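Local coordinates for acetohydroxyacid synthase small subunit Related (Bacteroides thetaiotaomicron, PDB 2F06), which is of unknown function but carries a pair of ACT domains that bind histidine, and may be related to the regulatory subunit of acetohydroxyacid synthase, at residues L34-I39 and R49-D54; V75-P80 and V133-A138. All blocks are in the same frame, centred on the assembly; numbering follows the deposited sequence.

Interaction 1 (L34-I39 and R49-D54); sequences LSALCI and RGIVSD. With HIS (histidine), chain C.
Main-chain hydrogen bonds tie the antiparallel strands 34-39 and 49-52 together. At one end Cys38 and Arg49 form a hydrogen-bonded pair, with Arg49 N to Cys38 O at 2.8 Å nearly along the C=O axis. Further along, Ile51 N gives a short, straight bond of 2.6 Å to Ala36 O. Ile51 O accepts Ser35 N at 2.8 Å, in the carbonyl plane, and more weakly Ala36 N. Two consecutive residues thus face Ile51, a classic beta bulge that shifts the register by one before Leu34 meets Val52.

The strands form the hairpin of an ACT-type fold, whose sheet continues across the subunit interface: residues 36-38 pair with a strand of the second subunit, and Cys38 SG is disulfide-bonded to Cys38 of that subunit.

Apolar contacts lie on both faces. Leu34 and Val52 run side by side, CD2 to CG1 at 3.6 Å. On the other face Ala36 CB rests against Ile51 CB at 3.9 Å, while Ile51 CG2, anti to its own backbone N, meets Ser35 CB.

From these two strands the ligand is held by the backbone of Leu34. Leu34 O accepts the amino N of the bound histidine at 2.9 Å. Leu34 N donates to its carboxylate O at 3.3 Å, almost straight. CB, CG and CD1 of Leu34 lie near that carboxylate, and an alanine here, without CG and both methyls, would probably loosen the packing on Val52 and thin this apolar cover. Asn33 of the same chain, and Asn81, Leu86 and Ser105 of the second subunit, supply further bonds.

Interaction 2 (V75-P80 and V133-A138); sequences VGISCP and VDLLAA
Strands 75-80 and 134-136 run antiparallel at 142°, joined by two direct backbone hydrogen bonds. Ser78 N reaches Asp134 O at 3.0 Å in the carbonyl plane, whereas Leu136 N, 2.7 Å from Gly76 O, sits 43° above the plane of its acceptor.

Two waters complete the Ser78–Asp134 pair. One stands between the main chains, donating to Ser78 O and accepting from Asp134 N; the other links Ser78 OG to Asp134 OD2, to which it donates at 2.7 Å. Beside them Ser78 CB meets Asp134 CB at 4.0 Å.

Leu136 leans its CB and CG over the Gly76 carbonyl and brings CD2 to Ser78 CB. A beta carbon at Gly76 would fall only 3.3 Å from Leu136 CD1, so the glycine makes room for this leucine. On the apolar face Leu135 crosses Val75 and Ile77 obliquely: its CD2 presses on Val75 CG2 at a tight 3.2 Å and reaches Ile77 CG2 at 3.9 Å. Val133 CG1 meets Ile77 CG2 at 4.1 Å.

In this ACT domain helix 121-130 packs on Ile77 and Leu135 through Leu128, helix 85-95 meets Ile77 and Val133 through Val89, and strand 111-118 pairs with the other edge of strand 69-80.

Both contacts belong to the same antiparallel sheet, with centres about 16 Å apart and nearest atoms about 6 Å apart, but they join different strands and do not touch. Interaction 1 is buried: a hairpin closed over a short stretch of chain, placed at the subunit interface and involved directly in holding the ligand. Interaction 2 is only partly buried and joins strands far apart in sequence; no other protein chain touches its segments. The chemistry follows these places. The hairpin has the fuller set of direct backbone bonds, whereas segments 75-80 and 133-138 rely on fewer, supplemented by water, with apolar packing under the helices. Pro80, within interaction 2, also touches a bound histidine.

Interaction 1 (L34-I39 and R49-D54)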
loop_
_atom_site.group_PDB
_atom_site.type_symbol
_atom_site.label_atom_id
_atom_site.label_comp_id
_atom_site.label_asym_id
_atom_site.label_seq_id
_atom_site.Cartn_x
_atom_site.Cartn_y
_atom_site.Cartn_z
ATOM N N LEU A 34 -16.684 -6.593 -15.832
ATOM C CA LEU A 34 -15.933 -6.689 -14.594
ATOM C C LEU A 34 -16.672 -7.621 -13.627
ATOM O O LEU A 34 -17.826 -7.423 -13.359
ATOM C CB LEU A 34 -15.805 -5.281 -14.021
ATOM C CG LEU A 34 -14.986 -4.231 -14.820
ATOM C CD1 LEU A 34 -15.258 -2.825 -14.276
ATOM C CD2 LEU A 34 -13.516 -4.487 -14.673
ATOM N N SER A 35 -16.000 -8.627 -13.092
ATOM C CA SER A 35 -16.583 -9.575 -12.120
ATOM C C SER A 35 -16.344 -9.196 -10.688
ATOM O O SER A 35 -17.165 -9.437 -9.820
ATOM C CB SER A 35 -15.936 -10.936 -12.313
ATOM O OG SER A 35 -16.598 -11.531 -13.372
ATOM N N ALA A 36 -15.162 -8.661 -10.471
ATOM C CA ALA A 36 -14.614 -8.416 -9.136
ATOM C C ALA A 36 -13.461 -7.457 -9.307
ATOM O O ALA A 36 -12.591 -7.633 -10.192
ATOM C CB ALA A 36 -14.100 -9.695 -8.485
ATOM N N LEU A 37 -13.431 -6.459 -8.454
ATOM C CA LEU A 37 -12.292 -5.617 -8.435
ATOM C C LEU A 37 -12.045 -5.062 -7.038
ATOM O O LEU A 37 -12.904 -5.151 -6.148
ATOM C CB LEU A 37 -12.424 -4.522 -9.477
ATOM C CG LEU A 37 -13.620 -3.634 -9.373
ATOM C CD1 LEU A 37 -13.558 -2.912 -7.991
ATOM C CD2 LEU A 37 -13.588 -2.681 -10.591
ATOM N N CYS A 38 -10.878 -4.471 -6.856
ATOM C CA CYS A 38 -10.466 -4.059 -5.557
ATOM C C CYS A 38 -9.360 -3.091 -5.925
ATOM O O CYS A 38 -8.509 -3.359 -6.788
ATOM C CB CYS A 38 -9.940 -5.292 -4.810
ATOM S SG CYS A 38 -9.317 -4.868 -3.308
ATOM N N ILE A 39 -9.387 -1.915 -5.351
ATOM C CA ILE A 39 -8.276 -1.036 -5.602
ATOM C C ILE A 39 -7.320 -1.123 -4.418
ATOM O O ILE A 39 -7.716 -0.919 -3.274
ATOM C CB ILE A 39 -8.749 0.400 -5.764
ATOM C CG1 ILE A 39 -9.613 0.471 -6.998
ATOM C CG2 ILE A 39 -7.559 1.341 -5.767
ATOM C CD1 ILE A 39 -9.968 1.846 -7.403
ATOM N N ARG A 49 -6.877 -3.855 -9.062
ATOM C CA ARG A 49 -6.879 -5.287 -9.213
ATOM C C ARG A 49 -8.247 -5.741 -9.691
ATOM O O ARG A 49 -9.269 -5.334 -9.132
ATOM C CB ARG A 49 -6.618 -5.877 -7.873
ATOM C CG ARG A 49 -5.229 -5.803 -7.518
ATOM C CD ARG A 49 -5.041 -6.400 -6.045
ATOM N NE ARG A 49 -3.602 -6.284 -5.765
ATOM C CZ ARG A 49 -3.093 -6.154 -4.556
ATOM N NH1 ARG A 49 -3.896 -6.178 -3.448
ATOM N NH2 ARG A 49 -1.782 -6.037 -4.481
ATOM N N GLY A 50 -8.272 -6.593 -10.700
ATOM C CA GLY A 50 -9.463 -6.738 -11.484
ATOM C C GLY A 50 -9.614 -8.161 -11.981
ATOM O O GLY A 50 -8.695 -8.720 -12.564
ATOM N N ILE A 51 -10.789 -8.723 -11.733
ATOM C CA ILE A 51 -11.259 -9.936 -12.431
ATOM C C ILE A 51 -12.232 -9.537 -13.549
ATOM O O ILE A 51 -13.266 -8.933 -13.273
ATOM C CB ILE A 51 -11.884 -10.986 -11.455
ATOM C CG1 ILE A 51 -10.872 -11.333 -10.362
ATOM C CG2 ILE A 51 -12.341 -12.226 -12.251
ATOM C CD1 ILE A 51 -9.779 -12.313 -10.749
ATOM N N VAL A 52 -11.881 -9.825 -14.810
ATOM C CA VAL A 52 -12.733 -9.454 -15.937
ATOM C C VAL A 52 -13.221 -10.705 -16.740
ATOM O O VAL A 52 -12.715 -11.818 -16.506
ATOM C CB VAL A 52 -12.017 -8.452 -16.885
ATOM C CG1 VAL A 52 -11.596 -7.166 -16.076
ATOM C CG2 VAL A 52 -10.794 -9.107 -17.590
ATOM N N SER A 53 -14.149 -10.497 -17.685
ATOM C CA SER A 53 -14.745 -11.618 -18.472
ATOM C C SER A 53 -13.820 -12.241 -19.541
ATOM O O SER A 53 -13.982 -13.418 -19.909
ATOM C CB SER A 53 -16.063 -11.195 -19.113
ATOM O OG SER A 53 -15.865 -10.053 -19.916
ATOM N N ASP A 54 -12.860 -11.448 -20.022
ATOM C CA ASP A 54 -11.878 -11.882 -21.006
ATOM C C ASP A 54 -10.523 -11.202 -20.700
ATOM O O ASP A 54 -10.239 -10.113 -21.222
ATOM C CB ASP A 54 -12.410 -11.593 -22.442
ATOM C CG ASP A 54 -11.494 -12.103 -23.543
ATOM O OD1 ASP A 54 -10.306 -12.394 -23.283
ATOM O OD2 ASP A 54 -11.977 -12.166 -24.718
HETATM N N HIS C . -20.164 -5.944 -14.315
HETATM C CA HIS C . -20.356 -4.451 -14.258
HETATM C C HIS C . -19.412 -3.584 -15.039
HETATM O O HIS C . -18.665 -3.999 -15.921
HETATM C CB HIS C . -20.434 -3.912 -12.819
HETATM C CG HIS C . -19.244 -4.228 -11.927
HETATM N ND1 HIS C . -19.010 -5.489 -11.396
HETATM C CD2 HIS C . -18.323 -3.410 -11.357
HETATM C CE1 HIS C . -17.954 -5.440 -10.593
HETATM N NE2 HIS C . -17.525 -4.184 -10.546
HETATM O OXT HIS C . -19.365 -2.378 -14.763
#

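Interaction 2 (V75-P80 and V133-A138)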
loop_
_atom_site.group_PDB
_atom_site.type_symbol
_atom_site.label_atom_id
_atom_site.label_comp_id
_atom_site.label_asym_id
_atom_site.label_seq_id
_atom_site.Cartn_x
_atom_site.Cartn_y
_atom_site.Cartn_z
ATOM N N VAL A 75 -6.728 -17.474 -7.320
ATOM C CA VAL A 75 -7.691 -18.623 -7.316
ATOM C C VAL A 75 -8.973 -18.109 -6.650
ATOM O O VAL A 75 -8.929 -17.302 -5.692
ATOM C CB VAL A 75 -7.029 -19.915 -6.668
ATOM C CG1 VAL A 75 -6.623 -19.697 -5.211
ATOM C CG2 VAL A 75 -7.928 -21.163 -6.740
ATOM N N GLY A 76 -10.114 -18.477 -7.229
ATOM C CA GLY A 76 -11.427 -18.135 -6.709
ATOM C C GLY A 76 -12.009 -19.308 -5.950
ATOM O O GLY A 76 -11.830 -20.437 -6.353
ATOM N N ILE A 77 -12.660 -19.054 -4.810
ATOM C CA ILE A 77 -13.367 -20.081 -4.067
ATOM C C ILE A 77 -14.751 -19.553 -3.699
ATOM O O ILE A 77 -15.002 -18.330 -3.713
ATOM C CB ILE A 77 -12.662 -20.544 -2.749
ATOM C CG1 ILE A 77 -12.543 -19.423 -1.766
ATOM C CG2 ILE A 77 -11.264 -21.108 -2.967
ATOM C CD1 ILE A 77 -12.758 -19.917 -0.384
ATOM N N SER A 78 -15.631 -20.485 -3.383
ATOM C CA SER A 78 -16.949 -20.169 -2.931
ATOM C C SER A 78 -17.133 -20.865 -1.592
ATOM O O SER A 78 -16.680 -22.012 -1.405
ATOM C CB SER A 78 -17.963 -20.729 -3.947
ATOM O OG SER A 78 -19.282 -20.486 -3.516
ATOM N N CYS A 79 -17.747 -20.186 -0.639
ATOM C CA CYS A 79 -18.114 -20.875 0.602
ATOM C C CYS A 79 -19.485 -20.423 1.065
ATOM O O CYS A 79 -20.055 -19.534 0.485
ATOM C CB CYS A 79 -17.073 -20.629 1.697
ATOM S SG CYS A 79 -16.820 -18.898 2.046
ATOM N N PRO A 80 -20.053 -21.089 2.059
ATOM C CA PRO A 80 -21.330 -20.542 2.570
ATOM C C PRO A 80 -21.273 -19.098 3.116
ATOM O O PRO A 80 -20.241 -18.644 3.651
ATOM C CB PRO A 80 -21.761 -21.595 3.616
ATOM C CG PRO A 80 -21.175 -22.877 3.060
ATOM C CD PRO A 80 -19.787 -22.440 2.612
ATOM N N VAL A 133 -13.133 -27.878 -0.319
ATOM C CA VAL A 133 -13.547 -26.471 -0.531
ATOM C C VAL A 133 -14.050 -26.252 -1.986
ATOM O O VAL A 133 -13.431 -26.756 -2.895
ATOM C CB VAL A 133 -12.369 -25.481 -0.187
ATOM C CG1 VAL A 133 -12.721 -24.053 -0.532
ATOM C CG2 VAL A 133 -11.971 -25.576 1.281
ATOM N N ASP A 134 -15.180 -25.554 -2.224
ATOM C CA ASP A 134 -15.607 -25.262 -3.585
ATOM C C ASP A 134 -14.583 -24.316 -4.217
ATOM O O ASP A 134 -14.491 -23.181 -3.834
ATOM C CB ASP A 134 -16.988 -24.595 -3.595
ATOM C CG ASP A 134 -18.072 -25.464 -2.994
ATOM O OD1 ASP A 134 -17.959 -26.714 -3.020
ATOM O OD2 ASP A 134 -19.057 -24.874 -2.507
ATOM N N LEU A 135 -13.786 -24.804 -5.158
ATOM C CA LEU A 135 -12.892 -23.920 -5.878
ATOM C C LEU A 135 -13.714 -23.469 -7.045
ATOM O O LEU A 135 -14.627 -24.206 -7.498
ATOM C CB LEU A 135 -11.633 -24.653 -6.352
ATOM C CG LEU A 135 -10.508 -24.775 -5.313
ATOM C CD1 LEU A 135 -9.683 -26.076 -5.442
ATOM C CD2 LEU A 135 -9.642 -23.552 -5.468
ATOM N N LEU A 136 -13.392 -22.299 -7.571
ATOM C CA LEU A 136 -14.005 -21.855 -8.862
ATOM C C LEU A 136 -13.038 -22.109 -10.033
ATOM O O LEU A 136 -11.828 -21.832 -9.925
ATOM C CB LEU A 136 -14.391 -20.403 -8.773
ATOM C CG LEU A 136 -15.398 -19.969 -7.687
ATOM C CD1 LEU A 136 -15.559 -18.434 -7.727
ATOM C CD2 LEU A 136 -16.784 -20.581 -7.828
ATOM N N ALA A 137 -13.522 -22.687 -11.123
ATOM C CA ALA A 137 -12.734 -22.749 -12.360
ATOM C C ALA A 137 -12.416 -21.297 -12.738
ATOM O O ALA A 137 -13.217 -20.398 -12.411
ATOM C CB ALA A 137 -13.537 -23.384 -13.445
ATOM N N ALA A 138 -11.281 -21.024 -13.395
ATOM C CA ALA A 138 -10.992 -19.610 -13.769
ATOM C C ALA A 138 -12.171 -19.077 -14.571
ATOM O O ALA A 138 -12.581 -17.998 -14.379
ATOM C CB ALA A 138 -9.735 -19.527 -14.613
HETATM O O HOH W 1 -16.580 -24.194 0.165
HETATM O O HOH W 2 -20.524 -22.775 -1.746
#